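Local coordinates for protein LEOA (PDB 4AUR) that is a bacterial dynamin from enterotoxigenic Escherichia coli that probably binds and hydrolyses GTP, at residues A[25-30]-A[557-562]; A[281-286]-A[565-570]; A[387-392]-A[533-538]. One frame throughout, in Å; residues are numbered along the deposited sequence.

How the contacts relate
From the N terminus, helix 3-30 supplies the first segment of contact 1. The chain then builds the six-stranded sheet of the presumed GTPase domain before helix 275-343 starts contact 2. Helix 368-408 follows, and helix 530-544 returns to it in contact 3, closing the shortest loop. Helix 547-567 then closes contact 1 with 557-562 and contact 2 with 565-570, so these two loops cross and contact 3 is nested inside both. Contacts 1 and 2 adjoin, with L25 packed on V282, and bring together helices 3-30, 547-567 and 275-343. Contact 3 lies apart in the elongated helical domain, its centre about 42 Å from that of contact 1 and 47 Å from that of contact 2.

Contact 1: A[25-30]-A[557-562]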
loop_
_atom_site.group_PDB
_atom_site.type_symbol
_atom_site.label_atom_id
_atom_site.label_comp_id
_atom_site.label_asym_id
_atom_site.label_seq_id
_atom_site.Cartn_x
_atom_site.Cartn_y
_atom_site.Cartn_z
ATOM N N LEU A 25 11.827 -7.308 -14.076
ATOM C CA LEU A 25 12.474 -8.525 -13.546
ATOM C C LEU A 25 13.734 -8.257 -12.762
ATOM O O LEU A 25 13.983 -8.889 -11.747
ATOM C CB LEU A 25 12.833 -9.462 -14.669
ATOM C CG LEU A 25 11.624 -10.205 -15.228
ATOM C CD1 LEU A 25 11.868 -10.671 -16.656
ATOM C CD2 LEU A 25 11.259 -11.379 -14.334
ATOM N N GLU A 26 14.551 -7.337 -13.252
ATOM C CA GLU A 26 15.743 -6.921 -12.528
ATOM C C GLU A 26 15.418 -6.420 -11.109
ATOM O O GLU A 26 16.217 -6.602 -10.199
ATOM C CB GLU A 26 16.474 -5.808 -13.282
ATOM C CG GLU A 26 17.128 -6.226 -14.584
ATOM C CD GLU A 26 17.916 -5.096 -15.236
ATOM O OE1 GLU A 26 17.503 -3.914 -15.140
ATOM O OE2 GLU A 26 18.963 -5.399 -15.863
HETATM N N MSE A 27 14.269 -5.770 -10.932
HETATM C CA MSE A 27 13.906 -5.205 -9.639
HETATM C C MSE A 27 13.418 -6.280 -8.721
HETATM O O MSE A 27 13.795 -6.282 -7.565
HETATM C CB MSE A 27 12.861 -4.128 -9.788
HETATM C CG MSE A 27 13.444 -2.965 -10.553
HETATM SE SE MSE A 27 14.771 -1.959 -9.507
HETATM C CE MSE A 27 16.453 -2.852 -10.018
ATOM N N LEU A 28 12.598 -7.207 -9.204
ATOM C CA LEU A 28 12.237 -8.383 -8.400
ATOM C C LEU A 28 13.488 -9.124 -7.944
ATOM O O LEU A 28 13.631 -9.479 -6.779
ATOM C CB LEU A 28 11.353 -9.355 -9.187
ATOM C CG LEU A 28 10.012 -8.816 -9.675
ATOM C CD1 LEU A 28 9.247 -9.873 -10.409
ATOM C CD2 LEU A 28 9.157 -8.298 -8.532
ATOM N N GLY A 29 14.411 -9.357 -8.864
ATOM C CA GLY A 29 15.666 -10.004 -8.509
ATOM C C GLY A 29 16.283 -9.235 -7.366
ATOM O O GLY A 29 16.786 -9.812 -6.409
ATOM N N GLU A 30 16.201 -7.920 -7.446
ATOM C CA GLU A 30 16.802 -7.092 -6.439
ATOM C C GLU A 30 16.156 -7.251 -5.060
ATOM O O GLU A 30 16.816 -7.022 -4.066
ATOM C CB GLU A 30 16.767 -5.646 -6.885
ATOM C CG GLU A 30 17.625 -4.713 -6.051
ATOM C CD GLU A 30 19.112 -4.915 -6.229
ATOM O OE1 GLU A 30 19.577 -5.032 -7.391
ATOM O OE2 GLU A 30 19.804 -4.931 -5.183
ATOM N N SER A 557 11.412 0.592 -1.059
ATOM C CA SER A 557 10.713 1.744 -1.579
ATOM C C SER A 557 11.445 2.298 -2.802
ATOM O O SER A 557 10.828 2.626 -3.806
ATOM C CB SER A 557 10.550 2.821 -0.516
ATOM O OG SER A 557 11.826 3.315 -0.158
ATOM N N LEU A 558 12.757 2.393 -2.693
ATOM C CA LEU A 558 13.604 2.763 -3.769
ATOM C C LEU A 558 13.357 1.842 -4.936
ATOM O O LEU A 558 13.300 2.286 -6.092
ATOM C CB LEU A 558 15.057 2.636 -3.326
ATOM C CG LEU A 558 15.539 3.450 -2.123
ATOM C CD1 LEU A 558 16.950 3.075 -1.754
ATOM C CD2 LEU A 558 15.498 4.929 -2.396
ATOM N N ILE A 559 13.226 0.558 -4.630
ATOM C CA ILE A 559 12.899 -0.437 -5.623
ATOM C C ILE A 559 11.520 -0.256 -6.270
ATOM O O ILE A 559 11.408 -0.330 -7.495
ATOM C CB ILE A 559 13.038 -1.867 -5.075
ATOM C CG1 ILE A 559 14.503 -2.152 -4.724
ATOM C CG2 ILE A 559 12.621 -2.852 -6.152
ATOM C CD1 ILE A 559 14.718 -3.507 -4.129
ATOM N N GLN A 560 10.482 -0.005 -5.475
ATOM C CA GLN A 560 9.137 0.139 -6.020
ATOM C C GLN A 560 8.951 1.439 -6.833
ATOM O O GLN A 560 8.058 1.561 -7.686
ATOM C CB GLN A 560 8.139 0.068 -4.889
ATOM C CG GLN A 560 6.687 0.162 -5.311
ATOM C CD GLN A 560 6.193 1.579 -5.412
ATOM O OE1 GLN A 560 6.769 2.487 -4.833
ATOM N NE2 GLN A 560 5.121 1.774 -6.135
ATOM N N THR A 561 9.777 2.430 -6.562
ATOM C CA THR A 561 9.672 3.664 -7.283
ATOM C C THR A 561 9.969 3.365 -8.735
ATOM O O THR A 561 9.260 3.827 -9.627
ATOM C CB THR A 561 10.677 4.680 -6.751
ATOM O OG1 THR A 561 10.358 4.991 -5.390
ATOM C CG2 THR A 561 10.617 5.969 -7.580
ATOM N N GLN A 562 11.015 2.571 -8.952
ATOM C CA GLN A 562 11.414 2.117 -10.279
ATOM C C GLN A 562 10.364 1.220 -10.917
ATOM O O GLN A 562 10.060 1.352 -12.055
ATOM C CB GLN A 562 12.731 1.373 -10.163
ATOM C CG GLN A 562 13.362 0.956 -11.476
ATOM C CD GLN A 562 13.856 2.120 -12.316
ATOM O OE1 GLN A 562 14.174 1.930 -13.482
ATOM N NE2 GLN A 562 13.925 3.327 -11.733
#
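M27 and I559 form the centre of an antiparallel helix-helix packing that joins the N-terminal helix to the last helix of the chain, their alpha carbons 6.3 Å apart and their side chains directed into the interface. The axes of the short segments 25-30 and 557-562 approach to 9.9 Å with 168° between their directions, so the two run nearly side by side. The buried part of the contact is apolar. CB of M27 rests against CG2 of I559 at 3.9 Å, while the other branch of the same isoleucine slants toward the opposing helix, where CD1 of I559 meets CG of E30 at 3.7 Å, the two side chains crossing at about a right angle. I559 thus touches M27 with one branch and E30 with the other.

At the margin, E30 and Q562 give only aliphatic stems. The chain of E30 bends at chi2 (70°), which carries the carboxylate away from 557-562 on the exposed side. That of M27, a selenomethionine, folds at both chi2 and chi3, laying SE of M27 obliquely over the stem of Q562, 3.8 Å from CG of Q562. No hydrogen bond bridges the segments.

Parts of the other faces meet further helices, while E26, L558 and T561 are exposed. L25 packs on D38, L39 and V42 of helix 38-51 and on V282 of helix 275-343, and Q560 turns to S290 and L293 of that same long helix. The N-terminal helix 3-30 thereby packs against helix 547-567, helix 38-51 and helix 275-343.

Contact 2: A[281-286]-A[565-570]; sequences IVIQRV and QLMVPA
I283 and M567 meet where the C-terminal part of helix 547-567 packs on the long helix 275-343, in the helical part of this dynamin-like protein, 281-286 lying within the dynamin-like helical domain. The contact is built around M567, a selenomethionine that reaches across the gap between backbones whose closest alpha carbons, those of I283 and M567, are 8.0 Å apart. CB points to the opposing helix but meets none of its atoms closely, and CG, anti to the backbone N (chi1 -174°), likewise acts as a spacer. A bend at chi2 then directs the chain onto the helix surface. SE of M567 touches both CG2 of I283, at 4.0 Å, and CG1 of V286, at 4.2 Å, two side chains one turn apart. CE of M567 lies on CG2 of I283, at 3.4 Å, with the backbone O of I283 also nearby. M567 crosses I283 at a slant, whereas it runs past V286 in the opposite direction. Beside this contact V282 turns to L21 of helix 3-30, and L566 packs on M24 of the same helix. At the exposed margin the poorly ordered A570 adds its CB, 4.0 Å from CD1 of I283.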
loop_
_atom_site.group_PDB
_atom_site.type_symbol
_atom_site.label_atom_id
_atom_site.label_comp_id
_atom_site.label_asym_id
_atom_site.label_seq_id
_atom_site.Cartn_x
_atom_site.Cartn_y
_atom_site.Cartn_z
ATOM N N ILE A 281 2.346 -12.916 -15.134
ATOM C CA ILE A 281 2.863 -13.277 -13.818
ATOM C C ILE A 281 3.682 -12.149 -13.201
ATOM O O ILE A 281 3.537 -11.851 -12.027
ATOM C CB ILE A 281 3.696 -14.579 -13.859
ATOM C CG1 ILE A 281 2.783 -15.786 -14.049
ATOM C CG2 ILE A 281 4.469 -14.786 -12.574
ATOM C CD1 ILE A 281 3.520 -17.016 -14.567
ATOM N N VAL A 282 4.541 -11.520 -13.981
ATOM C CA VAL A 282 5.378 -10.459 -13.449
ATOM C C VAL A 282 4.577 -9.264 -13.037
ATOM O O VAL A 282 4.787 -8.737 -11.976
ATOM C CB VAL A 282 6.441 -10.034 -14.456
ATOM C CG1 VAL A 282 7.026 -8.709 -14.098
ATOM C CG2 VAL A 282 7.551 -11.056 -14.488
ATOM N N ILE A 283 3.644 -8.833 -13.867
ATOM C CA ILE A 283 2.800 -7.705 -13.513
ATOM C C ILE A 283 1.947 -8.056 -12.311
ATOM O O ILE A 283 1.693 -7.213 -11.474
ATOM C CB ILE A 283 1.936 -7.259 -14.691
ATOM C CG1 ILE A 283 2.828 -6.687 -15.792
ATOM C CG2 ILE A 283 0.949 -6.189 -14.282
ATOM C CD1 ILE A 283 2.064 -6.216 -17.004
ATOM N N GLN A 284 1.537 -9.299 -12.193
ATOM C CA GLN A 284 0.834 -9.720 -10.977
ATOM C C GLN A 284 1.667 -9.590 -9.699
ATOM O O GLN A 284 1.156 -9.232 -8.681
ATOM C CB GLN A 284 0.353 -11.162 -11.077
ATOM C CG GLN A 284 -1.017 -11.358 -11.706
ATOM C CD GLN A 284 -1.441 -12.830 -11.657
ATOM O OE1 GLN A 284 -1.296 -13.507 -10.613
ATOM N NE2 GLN A 284 -1.948 -13.344 -12.792
ATOM N N ARG A 285 2.942 -9.904 -9.757
ATOM C CA ARG A 285 3.753 -9.951 -8.563
ATOM C C ARG A 285 4.093 -8.537 -8.176
ATOM O O ARG A 285 4.335 -8.270 -7.023
ATOM C CB ARG A 285 5.002 -10.798 -8.812
ATOM C CG ARG A 285 5.911 -11.031 -7.616
ATOM C CD ARG A 285 5.292 -11.848 -6.488
ATOM N NE ARG A 285 6.182 -11.890 -5.323
ATOM C CZ ARG A 285 7.049 -12.869 -5.036
ATOM N NH1 ARG A 285 7.171 -13.938 -5.813
ATOM N NH2 ARG A 285 7.817 -12.791 -3.943
ATOM N N VAL A 286 4.081 -7.625 -9.133
ATOM C CA VAL A 286 4.502 -6.265 -8.895
ATOM C C VAL A 286 3.353 -5.497 -8.299
ATOM O O VAL A 286 3.533 -4.674 -7.424
ATOM C CB VAL A 286 4.867 -5.576 -10.214
ATOM C CG1 VAL A 286 5.200 -4.110 -9.975
ATOM C CG2 VAL A 286 6.023 -6.279 -10.898
ATOM N N GLN A 565 7.476 3.200 -12.196
ATOM C CA GLN A 565 7.881 3.807 -13.434
ATOM C C GLN A 565 7.761 2.843 -14.596
ATOM O O GLN A 565 7.294 3.213 -15.682
ATOM C CB GLN A 565 9.304 4.311 -13.319
ATOM C CG GLN A 565 9.888 4.815 -14.616
ATOM C CD GLN A 565 11.168 5.603 -14.407
ATOM O OE1 GLN A 565 12.214 5.290 -15.005
ATOM N NE2 GLN A 565 11.102 6.635 -13.553
ATOM N N LEU A 566 8.183 1.610 -14.392
ATOM C CA LEU A 566 8.234 0.659 -15.496
ATOM C C LEU A 566 6.850 0.220 -15.903
ATOM O O LEU A 566 6.633 -0.280 -17.002
ATOM C CB LEU A 566 9.078 -0.551 -15.107
ATOM C CG LEU A 566 10.571 -0.236 -14.935
ATOM C CD1 LEU A 566 11.273 -1.337 -14.182
ATOM C CD2 LEU A 566 11.245 -0.005 -16.271
HETATM N N MSE A 567 5.921 0.459 -15.004
HETATM C CA MSE A 567 4.603 -0.102 -15.056
HETATM C C MSE A 567 3.617 0.855 -15.657
HETATM O O MSE A 567 2.520 0.464 -16.001
HETATM C CB MSE A 567 4.368 -0.447 -13.580
HETATM C CG MSE A 567 3.099 -1.200 -13.306
HETATM SE SE MSE A 567 3.392 -3.115 -13.599
HETATM C CE MSE A 567 1.793 -3.455 -12.502
ATOM N N VAL A 568 3.995 2.121 -15.809
ATOM C CA VAL A 568 3.091 3.137 -16.350
ATOM C C VAL A 568 2.675 2.759 -17.770
ATOM O O VAL A 568 1.469 2.730 -18.079
ATOM C CB VAL A 568 3.719 4.560 -16.310
ATOM C CG1 VAL A 568 3.108 5.487 -17.358
ATOM C CG2 VAL A 568 3.564 5.177 -14.928
ATOM N N PRO A 569 3.664 2.476 -18.643
ATOM C CA PRO A 569 3.272 2.052 -19.985
ATOM C C PRO A 569 2.284 0.874 -19.969
ATOM O O PRO A 569 1.300 0.892 -20.712
ATOM C CB PRO A 569 4.599 1.656 -20.639
ATOM C CG PRO A 569 5.677 2.330 -19.853
ATOM C CD PRO A 569 5.103 2.806 -18.552
ATOM N N ALA A 570 2.527 -0.116 -19.110
ATOM C CA ALA A 570 1.696 -1.335 -19.068
ATOM C C ALA A 570 0.236 -1.064 -18.647
ATOM O O ALA A 570 -0.652 -1.860 -18.960
ATOM C CB ALA A 570 2.339 -2.395 -18.178
#

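Contact 3: A[387-392]-A[533-538]; sequences AVSQRL and QQMEQV
The hydroxyl of S389, a residue whose CB and backbone O lie against the tip of M535, is turned back on its own helix by chi1 (90°) and hydrogen-bonds to the carbonyl oxygen of T386, three residues earlier. CB of S389 lies 4.1 Å from CE of M535. M535, a selenomethionine, carries the whole contact from its side: an extended stem, bent at chi3 (-117°), bridges helix 530-544 to helix 368-408, a pairing within the dynamin-like helical domain. There it meets L392 tip to tip, with SE of M535 3.9 Å from CG of L392 and about as far from CD2. The nearest alpha carbons, those of L392 and M535, are 9.0 Å apart, so the two backbones do not meet and M535 spans the gap, reaching one backbone atom, O of S389.

Helix 275-343 covers the adjoining side, where L392 packs on D313 and S317 and E536 forms a salt bridge with R318. Helix 430-447 lies against V538 and Q534. With all three touching residues buried and the S389 hydroxyl satisfied within its own helix, the chemistry implies apolar van der Waals contact, without a hydrogen bond between the segments.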
loop_
_atom_site.group_PDB
_atom_site.type_symbol
_atom_site.label_atom_id
_atom_site.label_comp_id
_atom_site.label_asym_id
_atom_site.label_seq_id
_atom_site.Cartn_x
_atom_site.Cartn_y
_atom_site.Cartn_z
ATOM N N ALA A 387 -0.461 9.469 39.003
ATOM C CA ALA A 387 -1.479 9.513 37.967
ATOM C C ALA A 387 -0.922 10.016 36.647
ATOM O O ALA A 387 -1.446 9.656 35.603
ATOM C CB ALA A 387 -2.653 10.378 38.400
ATOM N N VAL A 388 0.110 10.856 36.692
ATOM C CA VAL A 388 0.770 11.345 35.481
ATOM C C VAL A 388 1.424 10.179 34.756
ATOM O O VAL A 388 1.279 10.009 33.547
ATOM C CB VAL A 388 1.840 12.418 35.810
ATOM C CG1 VAL A 388 2.848 12.614 34.669
ATOM C CG2 VAL A 388 1.159 13.742 36.147
ATOM N N SER A 389 2.136 9.370 35.516
ATOM C CA SER A 389 2.814 8.226 34.967
ATOM C C SER A 389 1.811 7.186 34.471
ATOM O O SER A 389 2.122 6.372 33.588
ATOM C CB SER A 389 3.727 7.611 36.022
ATOM O OG SER A 389 3.003 6.653 36.738
ATOM N N GLN A 390 0.609 7.213 35.028
ATOM C CA GLN A 390 -0.411 6.330 34.558
ATOM C C GLN A 390 -0.997 6.770 33.232
ATOM O O GLN A 390 -1.329 5.933 32.415
ATOM C CB GLN A 390 -1.531 6.180 35.574
ATOM C CG GLN A 390 -2.284 4.856 35.411
ATOM C CD GLN A 390 -1.647 3.701 36.177
ATOM O OE1 GLN A 390 -0.786 3.884 37.049
ATOM N NE2 GLN A 390 -2.086 2.500 35.861
ATOM N N ARG A 391 -1.150 8.067 33.024
ATOM C CA ARG A 391 -1.626 8.569 31.741
ATOM C C ARG A 391 -0.598 8.363 30.644
ATOM O O ARG A 391 -0.951 8.213 29.482
ATOM C CB ARG A 391 -1.994 10.044 31.820
ATOM C CG ARG A 391 -3.406 10.258 32.330
ATOM C CD ARG A 391 -3.800 11.728 32.372
ATOM N NE ARG A 391 -3.559 12.302 33.695
ATOM C CZ ARG A 391 -2.596 13.166 33.994
ATOM N NH1 ARG A 391 -1.736 13.610 33.066
ATOM N NH2 ARG A 391 -2.499 13.585 35.248
ATOM N N LEU A 392 0.672 8.354 31.012
ATOM C CA LEU A 392 1.717 8.113 30.055
ATOM C C LEU A 392 1.704 6.646 29.634
ATOM O O LEU A 392 1.793 6.353 28.457
ATOM C CB LEU A 392 3.080 8.529 30.629
ATOM C CG LEU A 392 4.354 7.904 30.061
ATOM C CD1 LEU A 392 4.512 8.223 28.585
ATOM C CD2 LEU A 392 5.539 8.422 30.856
ATOM N N GLN A 533 11.196 6.751 34.085
ATOM C CA GLN A 533 12.499 6.385 33.547
ATOM C C GLN A 533 12.435 4.945 33.006
ATOM O O GLN A 533 12.949 4.633 31.916
ATOM C CB GLN A 533 13.591 6.544 34.593
ATOM C CG GLN A 533 14.950 5.981 34.178
ATOM C CD GLN A 533 16.075 6.448 35.093
ATOM O OE1 GLN A 533 16.705 5.648 35.789
ATOM N NE2 GLN A 533 16.324 7.749 35.104
ATOM N N GLN A 534 11.770 4.082 33.756
ATOM C CA GLN A 534 11.663 2.697 33.368
ATOM C C GLN A 534 10.981 2.544 32.009
ATOM O O GLN A 534 11.488 1.841 31.158
ATOM C CB GLN A 534 10.979 1.887 34.474
ATOM C CG GLN A 534 11.894 1.672 35.669
ATOM C CD GLN A 534 11.175 1.253 36.944
ATOM O OE1 GLN A 534 9.951 1.021 36.963
ATOM N NE2 GLN A 534 11.951 1.150 38.043
HETATM N N MSE A 535 9.870 3.233 31.791
HETATM C CA MSE A 535 9.209 3.234 30.493
HETATM C C MSE A 535 10.063 3.844 29.413
HETATM O O MSE A 535 9.942 3.489 28.270
HETATM C CB MSE A 535 7.933 4.052 30.530
HETATM C CG MSE A 535 6.868 3.383 31.383
HETATM SE SE MSE A 535 5.146 4.362 31.452
HETATM C CE MSE A 535 5.126 4.755 33.382
ATOM N N GLU A 536 10.904 4.801 29.742
ATOM C CA GLU A 536 11.743 5.416 28.742
ATOM C C GLU A 536 12.743 4.390 28.201
ATOM O O GLU A 536 12.971 4.303 26.990
ATOM C CB GLU A 536 12.471 6.620 29.324
ATOM C CG GLU A 536 13.695 7.027 28.534
ATOM C CD GLU A 536 14.264 8.342 28.990
ATOM O OE1 GLU A 536 14.945 8.355 30.042
ATOM O OE2 GLU A 536 14.027 9.354 28.276
ATOM N N GLN A 537 13.336 3.637 29.119
ATOM C CA GLN A 537 14.180 2.477 28.814
ATOM C C GLN A 537 13.513 1.515 27.813
ATOM O O GLN A 537 14.068 1.196 26.752
ATOM C CB GLN A 537 14.432 1.747 30.121
ATOM C CG GLN A 537 15.789 1.130 30.349
ATOM C CD GLN A 537 15.785 0.332 31.660
ATOM O OE1 GLN A 537 15.118 0.708 32.648
ATOM N NE2 GLN A 537 16.510 -0.786 31.670
ATOM N N VAL A 538 12.297 1.097 28.125
ATOM C CA VAL A 538 11.556 0.208 27.248
ATOM C C VAL A 538 11.336 0.823 25.904
ATOM O O VAL A 538 11.425 0.154 24.899
ATOM C CB VAL A 538 10.167 -0.100 27.800
ATOM C CG1 VAL A 538 9.367 -0.955 26.814
ATOM C CG2 VAL A 538 10.280 -0.753 29.178
#